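Local coordinates for sulfonate ABC transporter, periplasmic sulfonate-binding protein SsuA (Methylobacillus flagellatus, PDB 3UIF), which probably binds sulfonates or related sulfate esters in the periplasm and hands them to an ABC importer in the inner membrane, at residues 99-104 and 169-174; 119-124 and 149-154; 33-38 and 222-227; 7-12 and 45-50. All coordinates share one frame; numbering follows the deposited sequence.

The four contacts illustrate how a two-lobed periplasmic binding protein is built from sheets covered by helices. Interactions 1 and 2 belong to one five-stranded sheet: their centres are about 13 Å apart, and they are probably hydrogen-bonded to each other, Gly169 O to Ala123 N and Phe171 N to Ala123 O. Interactions 3 and 4, also about 13 Å apart between centres, lie in the other lobe, where Phe35 and Pro36 of the helix pair rest on Trp48 and Val46 of the strand pair. Contacts in different lobes do not touch; their centres are about 32 to 42 Å apart. In relatives of this fold the ligand is held between two such lobes.

Interaction 1 of 4, residues 99-104 and 169-174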
loop_
_atom_site.group_PDB
_atom_site.type_symbol
_atom_site.label_atom_id
_atom_site.label_comp_id
_atom_site.label_asym_id
_atom_site.label_seq_id
_atom_site.Cartn_x
_atom_site.Cartn_y
_atom_site.Cartn_z
ATOM N N SER A 99 2.635 4.235 -0.932
ATOM C CA SER A 99 2.506 5.366 -1.858
ATOM C C SER A 99 2.178 6.710 -1.220
ATOM O O SER A 99 1.372 6.787 -0.280
ATOM C CB SER A 99 1.390 5.079 -2.872
ATOM O OG SER A 99 1.272 3.694 -3.135
ATOM N N ASN A 100 2.761 7.775 -1.760
ATOM C CA ASN A 100 2.251 9.111 -1.508
ATOM C C ASN A 100 1.034 9.394 -2.403
ATOM O O ASN A 100 0.750 8.651 -3.359
ATOM C CB ASN A 100 3.338 10.178 -1.730
ATOM C CG ASN A 100 4.458 10.100 -0.706
ATOM O OD1 ASN A 100 4.265 10.386 0.486
ATOM N ND2 ASN A 100 5.645 9.719 -1.168
ATOM N N SER A 101 0.305 10.456 -2.082
ATOM C CA SER A 101 -0.720 10.968 -2.980
ATOM C C SER A 101 -0.399 12.390 -3.340
ATOM O O SER A 101 0.393 13.035 -2.661
ATOM C CB SER A 101 -2.098 10.873 -2.361
ATOM O OG SER A 101 -2.387 9.530 -2.058
ATOM N N TYR A 102 -1.013 12.872 -4.413
ATOM C CA TYR A 102 -0.594 14.114 -5.061
ATOM C C TYR A 102 -1.800 14.868 -5.603
ATOM O O TYR A 102 -2.712 14.258 -6.176
ATOM C CB TYR A 102 0.353 13.789 -6.230
ATOM C CG TYR A 102 1.582 12.990 -5.857
ATOM C CD1 TYR A 102 1.556 11.595 -5.784
ATOM C CD2 TYR A 102 2.775 13.632 -5.571
ATOM C CE1 TYR A 102 2.678 10.874 -5.433
ATOM C CE2 TYR A 102 3.912 12.921 -5.216
ATOM C CZ TYR A 102 3.860 11.546 -5.156
ATOM O OH TYR A 102 5.011 10.889 -4.821
ATOM N N LEU A 103 -1.797 16.186 -5.435
ATOM C CA LEU A 103 -2.766 17.063 -6.094
ATOM C C LEU A 103 -2.075 17.764 -7.241
ATOM O O LEU A 103 -1.033 18.408 -7.064
ATOM C CB LEU A 103 -3.357 18.080 -5.121
ATOM C CG LEU A 103 -4.537 18.943 -5.590
ATOM C CD1 LEU A 103 -5.769 18.129 -5.967
ATOM C CD2 LEU A 103 -4.893 19.962 -4.518
ATOM N N VAL A 104 -2.667 17.615 -8.422
ATOM C CA VAL A 104 -2.122 18.111 -9.675
ATOM C C VAL A 104 -3.132 19.067 -10.253
ATOM O O VAL A 104 -4.326 18.781 -10.252
ATOM C CB VAL A 104 -1.965 16.970 -10.694
ATOM C CG1 VAL A 104 -0.977 17.346 -11.778
ATOM C CG2 VAL A 104 -1.570 15.660 -10.000
ATOM N N GLY A 169 -8.495 19.951 -11.294
ATOM C CA GLY A 169 -7.577 19.259 -10.403
ATOM C C GLY A 169 -7.672 17.755 -10.540
ATOM O O GLY A 169 -8.687 17.221 -10.992
ATOM N N PHE A 170 -6.617 17.064 -10.128
ATOM C CA PHE A 170 -6.542 15.617 -10.278
ATOM C C PHE A 170 -5.835 15.051 -9.063
ATOM O O PHE A 170 -4.715 15.427 -8.756
ATOM C CB PHE A 170 -5.810 15.280 -11.597
ATOM C CG PHE A 170 -5.514 13.814 -11.810
ATOM C CD1 PHE A 170 -6.517 12.854 -11.732
ATOM C CD2 PHE A 170 -4.227 13.400 -12.140
ATOM C CE1 PHE A 170 -6.236 11.510 -11.959
ATOM C CE2 PHE A 170 -3.945 12.057 -12.372
ATOM C CZ PHE A 170 -4.950 11.113 -12.288
ATOM N N PHE A 171 -6.498 14.148 -8.363
ATOM C CA PHE A 171 -5.893 13.541 -7.191
ATOM C C PHE A 171 -5.491 12.097 -7.466
ATOM O O PHE A 171 -6.338 11.270 -7.821
ATOM C CB PHE A 171 -6.832 13.629 -5.992
ATOM C CG PHE A 171 -6.120 13.556 -4.675
ATOM C CD1 PHE A 171 -5.498 14.685 -4.148
ATOM C CD2 PHE A 171 -6.045 12.348 -3.970
ATOM C CE1 PHE A 171 -4.824 14.613 -2.939
ATOM C CE2 PHE A 171 -5.379 12.276 -2.757
ATOM C CZ PHE A 171 -4.769 13.409 -2.240
ATOM N N SER A 172 -4.202 11.798 -7.313
ATOM C CA SER A 172 -3.679 10.473 -7.669
ATOM C C SER A 172 -2.351 10.153 -6.987
ATOM O O SER A 172 -1.899 10.888 -6.109
ATOM C CB SER A 172 -3.512 10.372 -9.194
ATOM O OG SER A 172 -3.510 9.015 -9.630
ATOM N N LEU A 173 -1.728 9.057 -7.410
ATOM C CA LEU A 173 -0.434 8.632 -6.884
ATOM C C LEU A 173 0.678 9.134 -7.789
ATOM O O LEU A 173 0.476 10.068 -8.551
ATOM C CB LEU A 173 -0.381 7.112 -6.779
ATOM C CG LEU A 173 -1.551 6.396 -6.085
ATOM C CD1 LEU A 173 -1.243 4.905 -5.983
ATOM C CD2 LEU A 173 -1.859 6.973 -4.713
ATOM N N PHE A 174 1.841 8.491 -7.723
ATOM C CA PHE A 174 3.050 8.938 -8.445
ATOM C C PHE A 174 2.912 9.035 -9.968
ATOM O O PHE A 174 3.756 9.637 -10.631
ATOM C CB PHE A 174 4.278 8.101 -8.040
ATOM C CG PHE A 174 4.266 6.681 -8.566
ATOM C CD1 PHE A 174 3.123 5.874 -8.471
ATOM C CD2 PHE A 174 5.404 6.139 -9.137
ATOM C CE1 PHE A 174 3.120 4.573 -8.956
ATOM C CE2 PHE A 174 5.415 4.835 -9.616
ATOM C CZ PHE A 174 4.277 4.052 -9.534
#
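An antiparallel ladder, with Tyr102 opposite Ser172 and Val104 opposite Phe170, joins two inner strands of the five-stranded mixed sheet. Both pairs are hydrogen-bonded: Tyr102 N reaches Ser172 O at 2.8 Å, Ser172 N returns to Tyr102 O at 3.1 Å, and Val104 and Phe170 exchange a second such couple. Between them Leu103 and Phe171 form a non-hydrogen-bonded pair, and their side chains cross at about a right angle. The Phe171 ring, whose CG is anti to the backbone N (chi1 -156°), turns one face to Tyr102 O, 3.5 Å from Phe171 CD1, while Leu103 CD1 comes in at its edge, 3.9 Å from Phe171 CD1. Ser101 CB adds an oblique contact with Phe171 CE2 at 3.6 Å. Past the paired residues, Leu173 CD2 lies 3.4 Å from Asn100 O, and the Tyr102 ring reaches along the turning chain to the Leu173-Phe174 peptide, its hydroxyl hydrogen-bonded to Glu258. Helix 130-140 covers the face of Leu103 and Phe171, where Leu137 touches Phe171, and its Trp130 reaches Ser101 and Leu173; helix 176-181 covers that of Tyr102, Val104 and Phe170. Strands 121-124 and 185-190 flank the pair.

Interaction 2 of 4, residues 119-124 and 149-154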
loop_
_atom_site.group_PDB
_atom_site.type_symbol
_atom_site.label_atom_id
_atom_site.label_comp_id
_atom_site.label_asym_id
_atom_site.label_seq_id
_atom_site.Cartn_x
_atom_site.Cartn_y
_atom_site.Cartn_z
ATOM N N GLY A 119 -15.441 24.652 -5.349
ATOM C CA GLY A 119 -16.437 24.744 -6.406
ATOM C C GLY A 119 -15.948 24.293 -7.767
ATOM O O GLY A 119 -16.661 24.433 -8.758
ATOM N N LYS A 120 -14.735 23.749 -7.817
ATOM C CA LYS A 120 -14.124 23.289 -9.069
ATOM C C LYS A 120 -14.281 21.786 -9.289
ATOM O O LYS A 120 -14.710 21.060 -8.390
ATOM C CB LYS A 120 -12.637 23.661 -9.109
ATOM C CG LYS A 120 -12.344 25.146 -8.962
ATOM C CD LYS A 120 -12.409 25.885 -10.284
ATOM C CE LYS A 120 -12.070 27.356 -10.099
ATOM N NZ LYS A 120 -12.277 28.095 -11.372
ATOM N N LYS A 121 -13.942 21.344 -10.503
ATOM C CA LYS A 121 -13.908 19.918 -10.882
ATOM C C LYS A 121 -12.582 19.243 -10.509
ATOM O O LYS A 121 -11.519 19.648 -10.980
ATOM C CB LYS A 121 -14.153 19.762 -12.389
ATOM C CG LYS A 121 -15.611 19.543 -12.786
ATOM C CD LYS A 121 -15.852 19.801 -14.272
ATOM C CE LYS A 121 -16.262 21.245 -14.550
ATOM N NZ LYS A 121 -16.038 21.650 -15.971
ATOM N N ILE A 122 -12.650 18.224 -9.654
ATOM C CA ILE A 122 -11.476 17.409 -9.329
ATOM C C ILE A 122 -11.710 15.937 -9.686
ATOM O O ILE A 122 -12.639 15.294 -9.169
ATOM C CB ILE A 122 -11.003 17.574 -7.858
ATOM C CG1 ILE A 122 -10.706 19.047 -7.545
ATOM C CG2 ILE A 122 -9.752 16.740 -7.590
ATOM C CD1 ILE A 122 -10.732 19.392 -6.075
ATOM N N ALA A 123 -10.858 15.438 -10.586
ATOM C CA ALA A 123 -10.845 14.040 -11.010
ATOM C C ALA A 123 -10.237 13.170 -9.916
ATOM O O ALA A 123 -9.080 13.360 -9.524
ATOM C CB ALA A 123 -10.066 13.890 -12.315
ATOM N N LEU A 124 -11.028 12.233 -9.403
ATOM C CA LEU A 124 -10.568 11.345 -8.337
ATOM C C LEU A 124 -11.209 9.974 -8.460
ATOM O O LEU A 124 -12.433 9.863 -8.580
ATOM C CB LEU A 124 -10.888 11.946 -6.967
ATOM C CG LEU A 124 -10.887 11.027 -5.737
ATOM C CD1 LEU A 124 -9.480 10.599 -5.322
ATOM C CD2 LEU A 124 -11.621 11.698 -4.579
ATOM N N LYS A 149 -17.025 19.613 -7.314
ATOM C CA LYS A 149 -17.571 18.631 -8.236
ATOM C C LYS A 149 -16.506 17.523 -8.401
ATOM O O LYS A 149 -15.439 17.747 -8.982
ATOM C CB LYS A 149 -17.978 19.274 -9.576
ATOM C CG LYS A 149 -18.744 18.346 -10.526
ATOM C CD LYS A 149 -19.340 19.116 -11.703
ATOM C CE LYS A 149 -20.551 18.401 -12.303
ATOM N NZ LYS A 149 -21.379 19.262 -13.206
ATOM N N ILE A 150 -16.794 16.348 -7.846
ATOM C CA ILE A 150 -15.901 15.200 -7.965
ATOM C C ILE A 150 -16.232 14.372 -9.196
ATOM O O ILE A 150 -17.294 13.753 -9.271
ATOM C CB ILE A 150 -15.949 14.270 -6.721
ATOM C CG1 ILE A 150 -15.893 15.072 -5.409
ATOM C CG2 ILE A 150 -14.853 13.206 -6.803
ATOM C CD1 ILE A 150 -14.605 15.831 -5.180
ATOM N N VAL A 151 -15.301 14.359 -10.145
ATOM C CA VAL A 151 -15.407 13.530 -11.344
ATOM C C VAL A 151 -14.805 12.169 -11.013
ATOM O O VAL A 151 -13.603 12.068 -10.775
ATOM C CB VAL A 151 -14.673 14.171 -12.563
ATOM C CG1 VAL A 151 -14.981 13.426 -13.860
ATOM C CG2 VAL A 151 -15.022 15.651 -12.717
ATOM N N ASN A 152 -15.638 11.131 -10.977
ATOM C CA ASN A 152 -15.153 9.789 -10.655
ATOM C C ASN A 152 -14.632 9.011 -11.884
ATOM O O ASN A 152 -15.417 8.439 -12.649
ATOM C CB ASN A 152 -16.209 8.999 -9.866
ATOM C CG ASN A 152 -15.772 7.579 -9.544
ATOM O OD1 ASN A 152 -14.582 7.291 -9.381
ATOM N ND2 ASN A 152 -16.737 6.679 -9.449
ATOM N N VAL A 153 -13.304 9.006 -12.046
ATOM C CA VAL A 153 -12.616 8.370 -13.181
ATOM C C VAL A 153 -11.314 7.681 -12.747
ATOM O O VAL A 153 -10.681 8.081 -11.764
ATOM C CB VAL A 153 -12.262 9.389 -14.293
ATOM C CG1 VAL A 153 -13.515 9.873 -15.022
ATOM C CG2 VAL A 153 -11.466 10.563 -13.736
ATOM N N ASN A 154 -10.893 6.655 -13.483
ATOM C CA ASN A 154 -9.589 6.055 -13.217
ATOM C C ASN A 154 -8.432 7.060 -13.475
ATOM O O ASN A 154 -8.642 8.112 -14.070
ATOM C CB ASN A 154 -9.414 4.742 -13.991
ATOM C CG ASN A 154 -9.556 4.922 -15.488
ATOM O OD1 ASN A 154 -8.609 5.307 -16.173
ATOM N ND2 ASN A 154 -10.747 4.635 -16.007
#
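Backbone bonding between Ile122 and its partners Lys149 and Val151 shows the zigzag of a parallel ladder. Ile122 N donates to Lys149 O at 2.9 Å, and Ile122 O accepts from Val151 N at 3.0 Å, that donor standing 44° above the carbonyl plane. The pattern continues at both ends, with Lys149 N bonded to Lys120 O and Leu124 N to Val151 O. Apolar contacts come next. On the face of Lys121, Lys149 and Val151, Lys121 CG touches both Lys149 CD and Val151 CG2, each at 3.9 Å. Toward the end of the ladder and beyond it, Ala123 CB meets Val153 CG2 at 3.9 Å, and Leu124 CB packs against Ile150 CG2 at 4.2 Å. Electrostatics add little: the two lysine chains run side by side, but Lys121 bends at chi3 (-92°) while Lys149 stays extended. Lys121 NZ and Lys149 NZ end 6.5 Å apart, so any repulsion is probably mild. Asn152 spends its OD1 on the backbone N of Arg126. The two strands bracket helix 130-140 in a beta-alpha-beta unit, whose Phe134 covers Leu124 and Ile150; strand 149-151 is outermost in the sheet, while strand 121-124 pairs on its other side with strand 169-172.

Interaction 3 of 4, residues 33-38 and 222-227; sequences GAFPEE and VTAYLK
Phe35 meeting Ala224 and Tyr225 makes this a helix-against-helix contact, small in area, in which the first turn of helix 35-41 leans on the middle of the long helix 215-233. Phe35 carries the apolar half of the contact. Its side chain extends with CG anti to the backbone N (chi1 -179°), and this carries the ring across to the other helix edge first. The CD1 and CE1 corner fits against the backbone: Phe35 CE1 is 3.5 Å from Tyr225 N, which lies close to the ring plane, and Phe35 CD1 is 3.8 Å from Ala224 CB. A third touch, Phe35 CE1 to Tyr225 CB at 4.0 Å, widens the footprint. The small methyl of Ala224 probably lets the ring edge reach the helix backbone beside it. On the far side of the ring, Phe35 CE2 packs against Trp48 and Ile10 of the neighbouring sheet, and Val30 of helix 26-32 touches both Phe35 and Tyr225, whose hydroxyl is bonded to Ser26. With an alanine at Phe35, the Ala224-Tyr225 turn would probably lose its aromatic cover, and a gap would be likely to open between helix and sheet. Toward solvent, Glu38 stretches obliquely over Lys227: Glu38 OE1 lies 3.7 Å from Lys227 CD, while Glu38 OE2 and Lys227 NZ remain 4.1 Å apart, beyond a salt bridge. The chemistry therefore implies a join held mainly by buried apolar surface, with the opposite charges on its solvent side probably contributing only a loose attraction.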
loop_
_atom_site.group_PDB
_atom_site.type_symbol
_atom_site.label_atom_id
_atom_site.label_comp_id
_atom_site.label_asym_id
_atom_site.label_seq_id
_atom_site.Cartn_x
_atom_site.Cartn_y
_atom_site.Cartn_z
ATOM N N GLY A 33 13.377 -12.633 -4.710
ATOM C CA GLY A 33 14.525 -12.680 -3.803
ATOM C C GLY A 33 14.838 -14.065 -3.281
ATOM O O GLY A 33 14.498 -15.068 -3.913
ATOM N N ALA A 34 15.483 -14.108 -2.117
ATOM C CA ALA A 34 15.934 -15.342 -1.478
ATOM C C ALA A 34 14.850 -16.001 -0.616
ATOM O O ALA A 34 15.063 -17.099 -0.061
ATOM C CB ALA A 34 17.166 -15.047 -0.634
ATOM N N PHE A 35 13.698 -15.323 -0.519
ATOM C CA PHE A 35 12.546 -15.758 0.275
ATOM C C PHE A 35 12.049 -17.186 -0.007
ATOM O O PHE A 35 11.909 -17.961 0.941
ATOM C CB PHE A 35 11.427 -14.723 0.102
ATOM C CG PHE A 35 10.154 -14.999 0.880
ATOM C CD1 PHE A 35 9.950 -14.424 2.127
ATOM C CD2 PHE A 35 9.114 -15.750 0.316
ATOM C CE1 PHE A 35 8.755 -14.625 2.816
ATOM C CE2 PHE A 35 7.921 -15.955 1.001
ATOM C CZ PHE A 35 7.737 -15.389 2.254
ATOM N N PRO A 36 11.750 -17.536 -1.292
ATOM C CA PRO A 36 11.263 -18.910 -1.529
ATOM C C PRO A 36 12.257 -19.944 -1.045
ATOM O O PRO A 36 11.888 -20.833 -0.271
ATOM C CB PRO A 36 11.125 -18.987 -3.050
ATOM C CG PRO A 36 10.885 -17.580 -3.475
ATOM C CD PRO A 36 11.706 -16.733 -2.534
ATOM N N GLU A 37 13.517 -19.784 -1.460
ATOM C CA GLU A 37 14.585 -20.717 -1.116
ATOM C C GLU A 37 14.814 -20.881 0.387
ATOM O O GLU A 37 14.976 -22.003 0.863
ATOM C CB GLU A 37 15.874 -20.351 -1.845
ATOM C CG GLU A 37 17.091 -21.193 -1.459
ATOM C CD GLU A 37 16.892 -22.715 -1.606
ATOM O OE1 GLU A 37 15.989 -23.173 -2.353
ATOM O OE2 GLU A 37 17.660 -23.470 -0.960
ATOM N N GLU A 38 14.805 -19.781 1.130
ATOM C CA GLU A 38 14.991 -19.819 2.586
ATOM C C GLU A 38 13.866 -20.539 3.321
ATOM O O GLU A 38 14.096 -21.213 4.348
ATOM C CB GLU A 38 15.141 -18.407 3.145
ATOM C CG GLU A 38 16.500 -17.769 2.854
ATOM C CD GLU A 38 16.639 -16.398 3.484
ATOM O OE1 GLU A 38 15.588 -15.765 3.779
ATOM O OE2 GLU A 38 17.795 -15.955 3.694
ATOM N N VAL A 222 7.196 -14.723 8.271
ATOM C CA VAL A 222 7.507 -13.367 8.732
ATOM C C VAL A 222 9.016 -13.116 8.897
ATOM O O VAL A 222 9.544 -12.112 8.399
ATOM C CB VAL A 222 6.753 -13.005 10.024
ATOM C CG1 VAL A 222 7.052 -11.566 10.401
ATOM C CG2 VAL A 222 5.249 -13.211 9.840
ATOM N N THR A 223 9.715 -14.021 9.576
ATOM C CA THR A 223 11.160 -13.896 9.691
ATOM C C THR A 223 11.797 -13.824 8.297
ATOM O O THR A 223 12.601 -12.930 8.031
ATOM C CB THR A 223 11.768 -15.040 10.504
ATOM O OG1 THR A 223 11.347 -14.927 11.868
ATOM C CG2 THR A 223 13.263 -14.991 10.441
ATOM N N ALA A 224 11.415 -14.740 7.406
ATOM C CA ALA A 224 11.972 -14.769 6.049
ATOM C C ALA A 224 11.661 -13.483 5.279
ATOM O O ALA A 224 12.534 -12.929 4.625
ATOM C CB ALA A 224 11.495 -15.994 5.284
ATOM N N TYR A 225 10.424 -13.016 5.381
ATOM C CA TYR A 225 10.010 -11.758 4.802
ATOM C C TYR A 225 10.880 -10.580 5.223
ATOM O O TYR A 225 11.404 -9.854 4.381
ATOM C CB TYR A 225 8.573 -11.457 5.196
ATOM C CG TYR A 225 8.047 -10.164 4.611
ATOM C CD1 TYR A 225 7.651 -10.097 3.281
ATOM C CD2 TYR A 225 7.925 -9.018 5.402
ATOM C CE1 TYR A 225 7.152 -8.925 2.746
ATOM C CE2 TYR A 225 7.432 -7.837 4.887
ATOM C CZ TYR A 225 7.049 -7.790 3.552
ATOM O OH TYR A 225 6.548 -6.616 3.017
ATOM N N LEU A 226 11.001 -10.375 6.528
ATOM C CA LEU A 226 11.820 -9.286 7.052
ATOM C C LEU A 226 13.293 -9.354 6.616
ATOM O O LEU A 226 13.937 -8.316 6.422
ATOM C CB LEU A 226 11.690 -9.190 8.575
ATOM C CG LEU A 226 10.287 -8.807 9.041
ATOM C CD1 LEU A 226 10.202 -8.785 10.559
ATOM C CD2 LEU A 226 9.850 -7.464 8.462
ATOM N N LYS A 227 13.820 -10.567 6.449
ATOM C CA LYS A 227 15.179 -10.711 5.922
ATOM C C LYS A 227 15.311 -10.015 4.578
ATOM O O LYS A 227 16.248 -9.240 4.376
ATOM C CB LYS A 227 15.585 -12.165 5.813
ATOM C CG LYS A 227 16.216 -12.700 7.077
ATOM C CD LYS A 227 16.208 -14.217 7.090
ATOM C CE LYS A 227 17.595 -14.729 7.425
ATOM N NZ LYS A 227 17.557 -16.180 7.759
#

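Interaction 4 of 4, residues 7-12 and 45-50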
loop_
_atom_site.group_PDB
_atom_site.type_symbol
_atom_site.label_atom_id
_atom_site.label_comp_id
_atom_site.label_asym_id
_atom_site.label_seq_id
_atom_site.Cartn_x
_atom_site.Cartn_y
_atom_site.Cartn_z
ATOM N N VAL A 7 2.995 -27.078 1.698
ATOM C CA VAL A 7 2.581 -26.091 0.707
ATOM C C VAL A 7 1.905 -24.923 1.402
ATOM O O VAL A 7 0.928 -25.095 2.122
ATOM C CB VAL A 7 1.633 -26.667 -0.364
ATOM C CG1 VAL A 7 0.961 -25.534 -1.140
ATOM C CG2 VAL A 7 2.394 -27.569 -1.316
ATOM N N VAL A 8 2.449 -23.734 1.195
ATOM C CA VAL A 8 1.837 -22.532 1.716
ATOM C C VAL A 8 1.484 -21.646 0.532
ATOM O O VAL A 8 2.347 -21.262 -0.262
ATOM C CB VAL A 8 2.746 -21.845 2.750
ATOM C CG1 VAL A 8 2.182 -20.492 3.160
ATOM C CG2 VAL A 8 2.887 -22.742 3.979
ATOM N N ARG A 9 0.193 -21.382 0.393
ATOM C CA ARG A 9 -0.312 -20.570 -0.705
ATOM C C ARG A 9 -0.268 -19.107 -0.331
ATOM O O ARG A 9 -0.820 -18.701 0.698
ATOM C CB ARG A 9 -1.742 -20.974 -1.072
ATOM C CG ARG A 9 -1.851 -21.841 -2.320
ATOM C CD ARG A 9 -2.636 -23.130 -2.072
ATOM N NE ARG A 9 -3.488 -23.073 -0.872
ATOM C CZ ARG A 9 -4.144 -24.109 -0.344
ATOM N NH1 ARG A 9 -4.072 -25.312 -0.899
ATOM N NH2 ARG A 9 -4.880 -23.934 0.751
ATOM N N ILE A 10 0.405 -18.328 -1.174
ATOM C CA ILE A 10 0.568 -16.887 -0.959
ATOM C C ILE A 10 0.120 -16.071 -2.170
ATOM O O ILE A 10 0.619 -16.248 -3.281
ATOM C CB ILE A 10 2.013 -16.530 -0.553
ATOM C CG1 ILE A 10 2.493 -17.478 0.551
ATOM C CG2 ILE A 10 2.074 -15.092 -0.094
ATOM C CD1 ILE A 10 3.848 -17.161 1.151
ATOM N N ALA A 11 -0.836 -15.179 -1.940
ATOM C CA ALA A 11 -1.365 -14.323 -3.001
ATOM C C ALA A 11 -0.621 -12.997 -3.099
ATOM O O ALA A 11 -0.129 -12.471 -2.100
ATOM C CB ALA A 11 -2.851 -14.078 -2.789
ATOM N N SER A 12 -0.545 -12.463 -4.310
ATOM C CA SER A 12 -0.109 -11.093 -4.534
ATOM C C SER A 12 -0.888 -10.482 -5.699
ATOM O O SER A 12 -1.474 -11.203 -6.525
ATOM C CB SER A 12 1.369 -11.071 -4.868
ATOM O OG SER A 12 1.564 -11.601 -6.177
ATOM N N LYS A 45 7.192 -25.062 1.202
ATOM C CA LYS A 45 7.090 -24.700 -0.199
ATOM C C LYS A 45 6.047 -23.602 -0.394
ATOM O O LYS A 45 4.843 -23.826 -0.236
ATOM C CB LYS A 45 6.750 -25.920 -1.059
ATOM C CG LYS A 45 6.639 -25.625 -2.553
ATOM C CD LYS A 45 6.183 -26.871 -3.304
ATOM C CE LYS A 45 5.959 -26.588 -4.783
ATOM N NZ LYS A 45 5.596 -27.855 -5.485
ATOM N N VAL A 46 6.522 -22.414 -0.746
ATOM C CA VAL A 46 5.631 -21.325 -1.081
ATOM C C VAL A 46 5.085 -21.550 -2.478
ATOM O O VAL A 46 5.813 -21.964 -3.377
ATOM C CB VAL A 46 6.302 -19.938 -0.937
ATOM C CG1 VAL A 46 7.757 -19.998 -1.383
ATOM C CG2 VAL A 46 5.534 -18.855 -1.705
ATOM N N GLU A 47 3.786 -21.318 -2.626
ATOM C CA GLU A 47 3.137 -21.336 -3.916
ATOM C C GLU A 47 2.447 -20.008 -4.173
ATOM O O GLU A 47 1.657 -19.535 -3.360
ATOM C CB GLU A 47 2.123 -22.461 -3.975
ATOM C CG GLU A 47 2.695 -23.770 -4.464
ATOM C CD GLU A 47 1.609 -24.798 -4.677
ATOM O OE1 GLU A 47 0.463 -24.371 -4.979
ATOM O OE2 GLU A 47 1.901 -26.019 -4.545
ATOM N N TRP A 48 2.740 -19.405 -5.309
ATOM C CA TRP A 48 2.227 -18.080 -5.571
ATOM C C TRP A 48 0.889 -18.154 -6.221
ATOM O O TRP A 48 0.652 -19.005 -7.065
ATOM C CB TRP A 48 3.193 -17.296 -6.421
ATOM C CG TRP A 48 4.547 -17.153 -5.784
ATOM C CD1 TRP A 48 5.736 -17.754 -6.182
ATOM C CD2 TRP A 48 4.900 -16.353 -4.597
ATOM N NE1 TRP A 48 6.770 -17.387 -5.364
ATOM C CE2 TRP A 48 6.345 -16.548 -4.391
ATOM C CE3 TRP A 48 4.194 -15.516 -3.722
ATOM C CZ2 TRP A 48 7.035 -15.922 -3.356
ATOM C CZ3 TRP A 48 4.900 -14.891 -2.681
ATOM C CH2 TRP A 48 6.289 -15.089 -2.505
ATOM N N VAL A 49 -0.014 -17.283 -5.783
ATOM C CA VAL A 49 -1.306 -17.118 -6.424
ATOM C C VAL A 49 -1.364 -15.669 -6.923
ATOM O O VAL A 49 -1.868 -14.787 -6.242
ATOM C CB VAL A 49 -2.483 -17.468 -5.474
ATOM C CG1 VAL A 49 -3.811 -17.407 -6.213
ATOM C CG2 VAL A 49 -2.290 -18.852 -4.852
ATOM N N PRO A 50 -0.813 -15.420 -8.115
ATOM C CA PRO A 50 -0.886 -14.092 -8.702
ATOM C C PRO A 50 -2.336 -13.704 -9.028
ATOM O O PRO A 50 -3.123 -14.526 -9.498
ATOM C CB PRO A 50 -0.078 -14.252 -9.993
ATOM C CG PRO A 50 -0.263 -15.688 -10.358
ATOM C CD PRO A 50 -0.220 -16.402 -9.044
#
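Ile10 N donates to Glu47 O at 2.8 Å in a nearly straight bond (175° at the hydrogen), the donor almost in line with the carbonyl. Glu47 N in turn gives its hydrogen to Val8 O at 2.8 Å, and Ile10 O receives Val49 N; further bonds, from Val8 N to Lys45 O and a longer one from Ser12 N to Val49 O, complete the parallel ladder. On the face of Ile10, three side chains interlock. Val46 CG2, anti to its own backbone N, sits over the centre of one face of the Trp48 ring, 3.6 Å above it, and also touches Ile10 CD1 at 3.7 Å. Ile10 CG2 meets Trp48 CZ3 at 3.8 Å, the two side chains lying alongside. Across the sheet, the Glu47 carboxylate crosses Val7, with Glu47 OE2 3.6 Å from Val7 CG1, while Arg9 CG packs on Val49 CG2 at 3.9 Å. The Glu47 OE1 to Arg9 NE distance, 5.8 Å, is too long for a salt bridge. A lysine in place of Glu47 would probably leave Arg9 without this nearby opposite charge and set two like charges close to each other. Helices 26-32 and 35-41 pack on Trp48, and strand 6-17 lies between the later strands 44-51 and 71-75, parallel to both, as in the sheets of type II periplasmic binding proteins.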